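Local coordinates for probable secreted solute-binding lipoprotein (Streptomyces coelicolor, PDB 3I3V) that probably serves as the secreted, lipid-anchored solute-binding component of a transport system, at residues A133-D141 with A153-I162; I162-T173 with M233-V244. All blocks are in the same frame, centred on the assembly; numbering follows the deposited sequence.

Contact 1: A133-D141 with A153-I162; sequences ALLDRAGVD and AARKLRAKGI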
loop_
_atom_site.group_PDB
_atom_site.type_symbol
_atom_site.label_atom_id
_atom_site.label_comp_id
_atom_site.label_asym_id
_atom_site.label_seq_id
_atom_site.Cartn_x
_atom_site.Cartn_y
_atom_site.Cartn_z
ATOM N N ALA C 133 -31.713 40.493 -45.705
ATOM C CA ALA C 133 -31.939 41.855 -46.151
ATOM C C ALA C 133 -32.991 41.862 -47.251
ATOM O O ALA C 133 -33.879 42.711 -47.264
ATOM C CB ALA C 133 -30.645 42.458 -46.664
ATOM N N LEU C 134 -32.899 40.908 -48.171
ATOM C CA LEU C 134 -33.855 40.839 -49.272
ATOM C C LEU C 134 -35.213 40.268 -48.854
ATOM O O LEU C 134 -36.244 40.672 -49.391
ATOM C CB LEU C 134 -33.259 40.037 -50.436
ATOM C CG LEU C 134 -32.194 40.764 -51.278
ATOM C CD1 LEU C 134 -32.838 41.837 -52.128
ATOM C CD2 LEU C 134 -31.153 41.390 -50.365
ATOM N N LEU C 135 -35.224 39.335 -47.905
ATOM C CA LEU C 135 -36.487 38.773 -47.436
ATOM C C LEU C 135 -37.241 39.867 -46.681
ATOM O O LEU C 135 -38.476 39.902 -46.686
ATOM C CB LEU C 135 -36.259 37.568 -46.515
ATOM C CG LEU C 135 -35.763 36.256 -47.143
ATOM C CD1 LEU C 135 -35.658 35.176 -46.071
ATOM C CD2 LEU C 135 -36.713 35.825 -48.250
ATOM N N ASP C 136 -36.488 40.764 -46.042
ATOM C CA ASP C 136 -37.073 41.873 -45.299
ATOM C C ASP C 136 -37.686 42.894 -46.252
ATOM O O ASP C 136 -38.803 43.353 -46.022
ATOM C CB ASP C 136 -36.022 42.564 -44.418
ATOM C CG ASP C 136 -35.748 41.810 -43.119
ATOM O OD1 ASP C 136 -36.575 40.969 -42.705
ATOM O OD2 ASP C 136 -34.701 42.078 -42.494
ATOM N N ARG C 137 -36.967 43.251 -47.314
ATOM C CA ARG C 137 -37.492 44.212 -48.281
ATOM C C ARG C 137 -38.812 43.715 -48.863
ATOM O O ARG C 137 -39.698 44.506 -49.192
ATOM C CB ARG C 137 -36.529 44.424 -49.453
ATOM C CG ARG C 137 -35.088 44.744 -49.109
ATOM C CD ARG C 137 -34.360 45.278 -50.353
ATOM N NE ARG C 137 -32.918 45.010 -50.354
ATOM C CZ ARG C 137 -32.066 45.424 -49.418
ATOM N NH1 ARG C 137 -32.500 46.138 -48.386
ATOM N NH2 ARG C 137 -30.773 45.121 -49.516
ATOM N N ALA C 138 -38.934 42.396 -48.994
ATOM C CA ALA C 138 -40.123 41.780 -49.572
ATOM C C ALA C 138 -41.280 41.587 -48.604
ATOM O O ALA C 138 -42.418 41.378 -49.023
ATOM C CB ALA C 138 -39.749 40.442 -50.204
ATOM N N GLY C 139 -40.998 41.643 -47.310
ATOM C CA GLY C 139 -42.065 41.472 -46.345
ATOM C C GLY C 139 -42.144 40.092 -45.726
ATOM O O GLY C 139 -43.054 39.820 -44.946
ATOM N N VAL C 140 -41.216 39.209 -46.078
ATOM C CA VAL C 140 -41.198 37.866 -45.502
ATOM C C VAL C 140 -40.220 37.948 -44.333
ATOM O O VAL C 140 -39.013 38.076 -44.512
ATOM C CB VAL C 140 -40.789 36.789 -46.560
ATOM C CG1 VAL C 140 -40.022 37.433 -47.687
ATOM C CG2 VAL C 140 -39.975 35.686 -45.918
ATOM N N ASP C 141 -40.776 37.882 -43.129
ATOM C CA ASP C 141 -40.024 38.020 -41.888
ATOM C C ASP C 141 -39.469 36.745 -41.267
ATOM O O ASP C 141 -38.882 36.789 -40.184
ATOM C CB ASP C 141 -40.910 38.743 -40.873
ATOM C CG ASP C 141 -42.265 39.124 -41.460
ATOM O OD1 ASP C 141 -42.972 38.207 -41.938
ATOM O OD2 ASP C 141 -42.618 40.329 -41.452
ATOM N N ALA C 153 -43.160 33.138 -50.191
ATOM C CA ALA C 153 -42.015 34.032 -50.120
ATOM C C ALA C 153 -41.578 34.372 -51.543
ATOM O O ALA C 153 -41.222 35.516 -51.840
ATOM C CB ALA C 153 -40.885 33.364 -49.359
ATOM N N ALA C 154 -41.624 33.378 -52.430
ATOM C CA ALA C 154 -41.236 33.582 -53.828
ATOM C C ALA C 154 -42.115 34.663 -54.449
ATOM O O ALA C 154 -41.617 35.554 -55.144
ATOM C CB ALA C 154 -41.373 32.279 -54.611
ATOM N N ARG C 155 -43.422 34.574 -54.198
ATOM C CA ARG C 155 -44.374 35.555 -54.711
ATOM C C ARG C 155 -44.012 36.948 -54.201
ATOM O O ARG C 155 -43.825 37.879 -54.984
ATOM C CB ARG C 155 -45.793 35.200 -54.266
ATOM C CG ARG C 155 -46.465 34.141 -55.109
ATOM C CD ARG C 155 -46.636 34.642 -56.538
ATOM N NE ARG C 155 -45.686 34.012 -57.443
ATOM C CZ ARG C 155 -45.462 34.399 -58.696
ATOM N NH1 ARG C 155 -46.114 35.434 -59.215
ATOM N NH2 ARG C 155 -44.588 33.730 -59.436
ATOM N N LYS C 156 -43.908 37.082 -52.882
ATOM C CA LYS C 156 -43.558 38.365 -52.285
ATOM C C LYS C 156 -42.267 38.921 -52.870
ATOM O O LYS C 156 -42.201 40.095 -53.228
ATOM C CB LYS C 156 -43.425 38.231 -50.768
ATOM C CG LYS C 156 -44.760 38.125 -50.042
ATOM C CD LYS C 156 -44.559 38.204 -48.538
ATOM C CE LYS C 156 -45.747 38.870 -47.842
ATOM N NZ LYS C 156 -47.005 38.093 -47.991
ATOM N N LEU C 157 -41.247 38.071 -52.970
ATOM C CA LEU C 157 -39.954 38.469 -53.528
ATOM C C LEU C 157 -40.073 38.996 -54.958
ATOM O O LEU C 157 -39.535 40.048 -55.289
ATOM C CB LEU C 157 -38.983 37.288 -53.494
ATOM C CG LEU C 157 -38.348 36.930 -52.150
ATOM C CD1 LEU C 157 -37.808 35.509 -52.192
ATOM C CD2 LEU C 157 -37.221 37.916 -51.842
ATOM N N ARG C 158 -40.773 38.259 -55.810
ATOM C CA ARG C 158 -40.953 38.676 -57.202
ATOM C C ARG C 158 -41.716 40.002 -57.302
ATOM O O ARG C 158 -41.481 40.788 -58.219
ATOM C CB ARG C 158 -41.701 37.588 -57.992
ATOM C CG ARG C 158 -40.830 36.458 -58.520
ATOM C CD ARG C 158 -41.698 35.349 -59.080
ATOM N NE ARG C 158 -40.928 34.260 -59.673
ATOM C CZ ARG C 158 -40.378 34.303 -60.882
ATOM N NH1 ARG C 158 -40.508 35.379 -61.644
ATOM N NH2 ARG C 158 -39.697 33.263 -61.329
ATOM N N ALA C 159 -42.621 40.241 -56.352
ATOM C CA ALA C 159 -43.422 41.466 -56.328
ATOM C C ALA C 159 -42.567 42.719 -56.180
ATOM O O ALA C 159 -42.953 43.790 -56.646
ATOM C CB ALA C 159 -44.449 41.403 -55.199
ATOM N N LYS C 160 -41.415 42.586 -55.525
ATOM C CA LYS C 160 -40.512 43.714 -55.344
ATOM C C LYS C 160 -39.449 43.662 -56.433
ATOM O O LYS C 160 -38.487 44.430 -56.418
ATOM C CB LYS C 160 -39.844 43.668 -53.966
ATOM C CG LYS C 160 -40.810 43.519 -52.791
ATOM C CD LYS C 160 -41.924 44.569 -52.794
ATOM C CE LYS C 160 -41.383 45.986 -52.692
ATOM N NZ LYS C 160 -42.496 46.980 -52.687
ATOM N N GLY C 161 -39.627 42.739 -57.371
ATOM C CA GLY C 161 -38.689 42.597 -58.469
ATOM C C GLY C 161 -37.411 41.866 -58.112
ATOM O O GLY C 161 -36.388 42.036 -58.784
ATOM N N ILE C 162 -37.462 41.054 -57.060
ATOM C CA ILE C 162 -36.297 40.292 -56.620
ATOM C C ILE C 162 -36.490 38.803 -56.933
ATOM O O ILE C 162 -37.505 38.205 -56.573
ATOM C CB ILE C 162 -36.069 40.458 -55.106
ATOM C CG1 ILE C 162 -36.009 41.950 -54.751
ATOM C CG2 ILE C 162 -34.796 39.734 -54.698
ATOM C CD1 ILE C 162 -35.938 42.239 -53.258
#

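Contact 2: I162-T173 with M233-V244; sequences IAPVTVGGNDWT and MTTQFNTEEAAV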
loop_
_atom_site.group_PDB
_atom_site.type_symbol
_atom_site.label_atom_id
_atom_site.label_comp_id
_atom_site.label_asym_id
_atom_site.label_seq_id
_atom_site.Cartn_x
_atom_site.Cartn_y
_atom_site.Cartn_z
ATOM N N ILE C 162 -37.462 41.054 -57.060
ATOM C CA ILE C 162 -36.297 40.292 -56.620
ATOM C C ILE C 162 -36.490 38.803 -56.933
ATOM O O ILE C 162 -37.505 38.205 -56.573
ATOM C CB ILE C 162 -36.069 40.458 -55.106
ATOM C CG1 ILE C 162 -36.009 41.950 -54.751
ATOM C CG2 ILE C 162 -34.796 39.734 -54.698
ATOM C CD1 ILE C 162 -35.938 42.239 -53.258
ATOM N N ALA C 163 -35.518 38.210 -57.613
ATOM C CA ALA C 163 -35.607 36.801 -57.961
ATOM C C ALA C 163 -35.571 35.982 -56.676
ATOM O O ALA C 163 -34.879 36.340 -55.726
ATOM C CB ALA C 163 -34.449 36.410 -58.879
ATOM N N PRO C 164 -36.347 34.887 -56.622
ATOM C CA PRO C 164 -36.407 34.008 -55.448
ATOM C C PRO C 164 -35.215 33.052 -55.346
ATOM O O PRO C 164 -34.160 33.442 -54.828
ATOM C CB PRO C 164 -37.747 33.293 -55.622
ATOM C CG PRO C 164 -37.878 33.201 -57.102
ATOM C CD PRO C 164 -37.437 34.574 -57.561
ATOM N N VAL C 165 -35.366 31.812 -55.814
ATOM C CA VAL C 165 -34.253 30.859 -55.749
ATOM C C VAL C 165 -33.470 30.854 -57.060
ATOM O O VAL C 165 -34.032 30.660 -58.136
ATOM C CB VAL C 165 -34.717 29.390 -55.465
ATOM C CG1 VAL C 165 -33.507 28.491 -55.313
ATOM C CG2 VAL C 165 -35.542 29.319 -54.196
ATOM N N THR C 166 -32.167 31.081 -56.972
ATOM C CA THR C 166 -31.347 31.063 -58.169
ATOM C C THR C 166 -30.582 29.737 -58.209
ATOM O O THR C 166 -30.094 29.252 -57.189
ATOM C CB THR C 166 -30.356 32.242 -58.189
ATOM O OG1 THR C 166 -29.583 32.203 -59.396
ATOM C CG2 THR C 166 -29.431 32.180 -56.982
ATOM N N VAL C 167 -30.502 29.139 -59.390
ATOM C CA VAL C 167 -29.806 27.873 -59.545
ATOM C C VAL C 167 -29.501 27.628 -61.018
ATOM O O VAL C 167 -30.255 28.050 -61.895
ATOM C CB VAL C 167 -30.659 26.703 -58.980
ATOM C CG1 VAL C 167 -31.961 26.575 -59.762
ATOM C CG2 VAL C 167 -29.864 25.402 -59.024
ATOM N N GLY C 168 -28.381 26.960 -61.287
ATOM C CA GLY C 168 -28.004 26.672 -62.662
ATOM C C GLY C 168 -28.725 25.442 -63.173
ATOM O O GLY C 168 -28.241 24.319 -63.034
ATOM N N GLY C 169 -29.892 25.653 -63.764
ATOM C CA GLY C 169 -30.658 24.536 -64.272
ATOM C C GLY C 169 -30.023 23.785 -65.425
ATOM O O GLY C 169 -30.489 22.703 -65.776
ATOM N N ASN C 170 -28.979 24.344 -66.026
ATOM C CA ASN C 170 -28.322 23.666 -67.137
ATOM C C ASN C 170 -26.954 23.098 -66.783
ATOM O O ASN C 170 -26.122 22.895 -67.668
ATOM C CB ASN C 170 -28.178 24.586 -68.357
ATOM C CG ASN C 170 -28.016 23.804 -69.662
ATOM O OD1 ASN C 170 -27.475 24.316 -70.650
ATOM N ND2 ASN C 170 -28.500 22.561 -69.673
ATOM N N ASP C 171 -26.705 22.881 -65.494
ATOM C CA ASP C 171 -25.454 22.263 -65.081
ATOM C C ASP C 171 -25.574 21.531 -63.743
ATOM O O ASP C 171 -26.684 21.330 -63.241
ATOM C CB ASP C 171 -24.280 23.264 -65.106
ATOM C CG ASP C 171 -24.297 24.277 -63.968
ATOM O OD1 ASP C 171 -25.093 24.142 -63.012
ATOM O OD2 ASP C 171 -23.472 25.223 -64.038
ATOM N N TRP C 172 -24.445 21.115 -63.177
ATOM C CA TRP C 172 -24.439 20.358 -61.925
ATOM C C TRP C 172 -25.224 20.928 -60.741
ATOM O O TRP C 172 -25.727 20.169 -59.912
ATOM C CB TRP C 172 -22.996 20.082 -61.488
ATOM C CG TRP C 172 -22.163 21.315 -61.258
ATOM C CD1 TRP C 172 -21.551 22.086 -62.206
ATOM C CD2 TRP C 172 -21.844 21.907 -59.992
ATOM N NE1 TRP C 172 -20.866 23.120 -61.606
ATOM C CE2 TRP C 172 -21.031 23.032 -60.249
ATOM C CE3 TRP C 172 -22.168 21.594 -58.668
ATOM C CZ2 TRP C 172 -20.533 23.841 -59.230
ATOM C CZ3 TRP C 172 -21.669 22.400 -57.651
ATOM C CH2 TRP C 172 -20.862 23.510 -57.938
ATOM N N THR C 173 -25.341 22.251 -60.656
ATOM C CA THR C 173 -26.066 22.865 -59.543
ATOM C C THR C 173 -27.538 22.509 -59.662
ATOM O O THR C 173 -28.145 22.018 -58.708
ATOM C CB THR C 173 -25.875 24.410 -59.513
ATOM O OG1 THR C 173 -26.231 24.970 -60.786
ATOM C CG2 THR C 173 -24.426 24.757 -59.224
HETATM N N MSE C 233 -25.833 31.672 -61.183
HETATM C CA MSE C 233 -26.311 31.500 -59.819
HETATM C C MSE C 233 -25.466 32.295 -58.832
HETATM O O MSE C 233 -25.975 33.120 -58.072
HETATM C CB MSE C 233 -26.260 30.018 -59.462
HETATM C CG MSE C 233 -26.712 29.673 -58.074
HETATM SE SE MSE C 233 -26.550 27.764 -57.786
HETATM C CE MSE C 233 -24.717 27.729 -57.064
ATOM N N THR C 234 -24.168 32.020 -58.850
ATOM C CA THR C 234 -23.207 32.685 -57.985
ATOM C C THR C 234 -23.260 34.207 -58.137
ATOM O O THR C 234 -23.149 34.939 -57.156
ATOM C CB THR C 234 -21.792 32.177 -58.295
ATOM O OG1 THR C 234 -21.612 30.901 -57.672
ATOM C CG2 THR C 234 -20.732 33.156 -57.804
ATOM N N THR C 235 -23.430 34.682 -59.364
ATOM C CA THR C 235 -23.502 36.113 -59.603
ATOM C C THR C 235 -24.796 36.702 -59.055
ATOM O O THR C 235 -24.765 37.651 -58.282
ATOM C CB THR C 235 -23.397 36.446 -61.117
ATOM O OG1 THR C 235 -22.024 36.401 -61.523
ATOM C CG2 THR C 235 -23.950 37.828 -61.408
ATOM N N GLN C 236 -25.932 36.133 -59.457
ATOM C CA GLN C 236 -27.235 36.629 -59.013
ATOM C C GLN C 236 -27.359 36.787 -57.506
ATOM O O GLN C 236 -27.942 37.758 -57.028
ATOM C CB GLN C 236 -28.360 35.726 -59.526
ATOM C CG GLN C 236 -28.633 35.891 -61.008
ATOM C CD GLN C 236 -29.845 35.114 -61.483
ATOM O OE1 GLN C 236 -30.183 35.143 -62.664
ATOM N NE2 GLN C 236 -30.502 34.416 -60.570
ATOM N N PHE C 237 -26.811 35.839 -56.754
ATOM C CA PHE C 237 -26.885 35.921 -55.303
ATOM C C PHE C 237 -25.896 36.940 -54.717
ATOM O O PHE C 237 -26.238 37.673 -53.790
ATOM C CB PHE C 237 -26.654 34.542 -54.682
ATOM C CG PHE C 237 -26.934 34.493 -53.207
ATOM C CD1 PHE C 237 -25.965 34.876 -52.282
ATOM C CD2 PHE C 237 -28.176 34.085 -52.740
ATOM C CE1 PHE C 237 -26.233 34.851 -50.915
ATOM C CE2 PHE C 237 -28.455 34.057 -51.382
ATOM C CZ PHE C 237 -27.478 34.441 -50.465
ATOM N N ASN C 238 -24.683 36.991 -55.266
ATOM C CA ASN C 238 -23.654 37.916 -54.779
ATOM C C ASN C 238 -23.959 39.388 -54.989
ATOM O O ASN C 238 -23.566 40.218 -54.181
ATOM C CB ASN C 238 -22.300 37.571 -55.395
ATOM C CG ASN C 238 -21.727 36.309 -54.816
ATOM O OD1 ASN C 238 -22.347 35.686 -53.950
ATOM N ND2 ASN C 238 -20.542 35.917 -55.276
ATOM N N THR C 239 -24.648 39.710 -56.077
ATOM C CA THR C 239 -25.024 41.092 -56.357
ATOM C C THR C 239 -26.410 41.329 -55.755
ATOM O O THR C 239 -27.001 42.401 -55.901
ATOM C CB THR C 239 -25.082 41.377 -57.873
ATOM O OG1 THR C 239 -26.034 40.502 -58.491
ATOM C CG2 THR C 239 -23.708 41.172 -58.506
ATOM N N GLU C 240 -26.923 40.305 -55.083
ATOM C CA GLU C 240 -28.217 40.376 -54.435
ATOM C C GLU C 240 -29.381 40.626 -55.383
ATOM O O GLU C 240 -30.231 41.480 -55.122
ATOM C CB GLU C 240 -28.200 41.446 -53.339
ATOM C CG GLU C 240 -27.235 41.147 -52.205
ATOM C CD GLU C 240 -27.265 42.204 -51.120
ATOM O OE1 GLU C 240 -26.990 43.379 -51.430
ATOM O OE2 GLU C 240 -27.560 41.864 -49.956
ATOM N N GLU C 241 -29.413 39.887 -56.489
ATOM C CA GLU C 241 -30.512 39.997 -57.442
ATOM C C GLU C 241 -31.498 38.864 -57.134
ATOM O O GLU C 241 -32.661 38.911 -57.527
ATOM C CB GLU C 241 -30.000 39.899 -58.882
ATOM C CG GLU C 241 -29.100 41.061 -59.292
ATOM C CD GLU C 241 -29.775 42.426 -59.136
ATOM O OE1 GLU C 241 -30.896 42.607 -59.665
ATOM O OE2 GLU C 241 -29.182 43.321 -58.492
ATOM N N ALA C 242 -31.014 37.845 -56.429
ATOM C CA ALA C 242 -31.844 36.712 -56.019
ATOM C C ALA C 242 -31.563 36.540 -54.531
ATOM O O ALA C 242 -30.443 36.756 -54.089
ATOM C CB ALA C 242 -31.469 35.452 -56.789
ATOM N N ALA C 243 -32.575 36.142 -53.769
ATOM C CA ALA C 243 -32.442 36.005 -52.324
ATOM C C ALA C 243 -32.157 34.614 -51.761
ATOM O O ALA C 243 -31.764 34.490 -50.602
ATOM C CB ALA C 243 -33.689 36.566 -51.660
ATOM N N VAL C 244 -32.361 33.564 -52.547
ATOM C CA VAL C 244 -32.109 32.222 -52.028
ATOM C C VAL C 244 -31.190 31.428 -52.936
ATOM O O VAL C 244 -31.257 31.536 -54.162
ATOM C CB VAL C 244 -33.408 31.424 -51.843
ATOM C CG1 VAL C 244 -33.102 30.090 -51.151
ATOM C CG2 VAL C 244 -34.404 32.228 -51.023
#

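Contact 1: A133-D141 with A153-I162
Apolar contacts between Leu134, Leu135, Ala138 and Val140 on one side and Leu157, Ile162 and Ala153 on the other carry most of this interface, which buries 446 Å² in total. The tightest pair is Leu134 CD1 against Ile162 CD1, at 3.3 Å closer than ordinary carbon packing. Ile162 places CG1 beside its backbone N (chi1 -53°) and extends beyond it, a conformation that carries CD1 to Leu134 while CG2 rests against the same methyl. Leu157 spreads its two branches: CD1 meets Leu135 CD2 at 4.1 Å, and CD2 touches Ala138 CB at 3.9 Å. The row ends where Val140 CG2 packs on Ala153 CB at 4.2 Å. With an alanine in place of Ile162, the CD1 methyl of Leu134 would probably lose its closest partner across the contact, opening a gap beside the helix.

The fold element is a helix-helix crossing within an alpha/beta lobe. The axes of 133-138 and 153-159 approach to 8.9 Å at 81°, nearly perpendicular, and the small Ala138 sits where the two backbones come near. Both helices stop in Schellman motifs, with Gly139 and Gly161 at positive phi. In the second, Leu157 O accepts from both Lys160 N and Ile162 N, and Gly161 N returns to Arg158 O.

Two lysines contribute aliphatic carbons rather than charge. Lys156 runs along the end of the first helix, its CB 3.7 Å from Ala138 O and its CE near Gly139 O. Lys160, doubly bent, lays CG against Ala138 CA at 3.7 Å. On the far side of 153-159, Arg158 forms a salt bridge with Asp223 and also donates to Gly219 O.

Contact 2: I162-T173 with M233-V244
Ala163 and Val165 pair with Ala242 and Val244 as neighbouring parallel strands. Ala163 N donates to Glu241 O at 2.9 Å, and Ala163 O accepts from Ala243 N. Pro164 O takes Val244 N, with Ala243 N adding a weak second bond, and Thr166 N donates to Val244 O at 3.0 Å. Side chains follow this register: Ala163 CB meets Ala242 CB at 3.8 Å, and on the other face Val165 CG2 lies 3.8 Å from Val244 CB.

Thr166 points its side chain toward helix 233-238. Its CB packs on Ala242 CB, and OG1, anti to the backbone N (chi1 -179°), comes 2.7 Å from Gln236 NE2, although the angle is too poor for a hydrogen bond. Met233, present as selenomethionine, lays CG by Thr166 O at 3.5 Å and puts SE over Val167 CA at 3.7 Å. Its bent end brings CE tip to tip with Thr173 CG2.

Topologically this is a beta-alpha-beta crossover whose connection holds several helices. The last of them, in its segment 233-238, passes strand 163-166 at 142° between their N-to-C directions, with 8.9 Å between the axes, before the chain returns as strand 242-246, which also pairs antiparallel with 122-131.

The next shell holds the Thr173 end and the turn into the strand. Asp171 N-caps the helix that carries Thr173: OD1 accepts both Thr173 OG1, nearly along the C-O axis, and Thr173 N, from above the carboxylate plane. Its OD2 receives Ser230 N, tying this loop to the start of helix 230-238. Glu240, at positive phi, ends that helix in a Schellman motif, and Gln236 O is gripped by both Glu241 N and Ala242 N as the chain turns into the strand.

The contacts stand in series along the chain and share Ile162, which lies just past the end of helix 147-159 and leads into strand 163-166. Their centres lie about 15 Å apart, yet side chains of the two meet directly. Leu134 CB touches Ala243 CB at 3.7 Å, and Leu157 CD2 reaches the same methyl at 3.8 Å, so Ala243 is packed against both helices of contact 1. Leu157 CD1 also lies 3.8 Å from Pro164 CA. Contact 1 therefore packs onto the strand pair of contact 2. Contact 1 is the more peripheral, about 29 Å between its centre and that of the chain, against about 19 Å for contact 2.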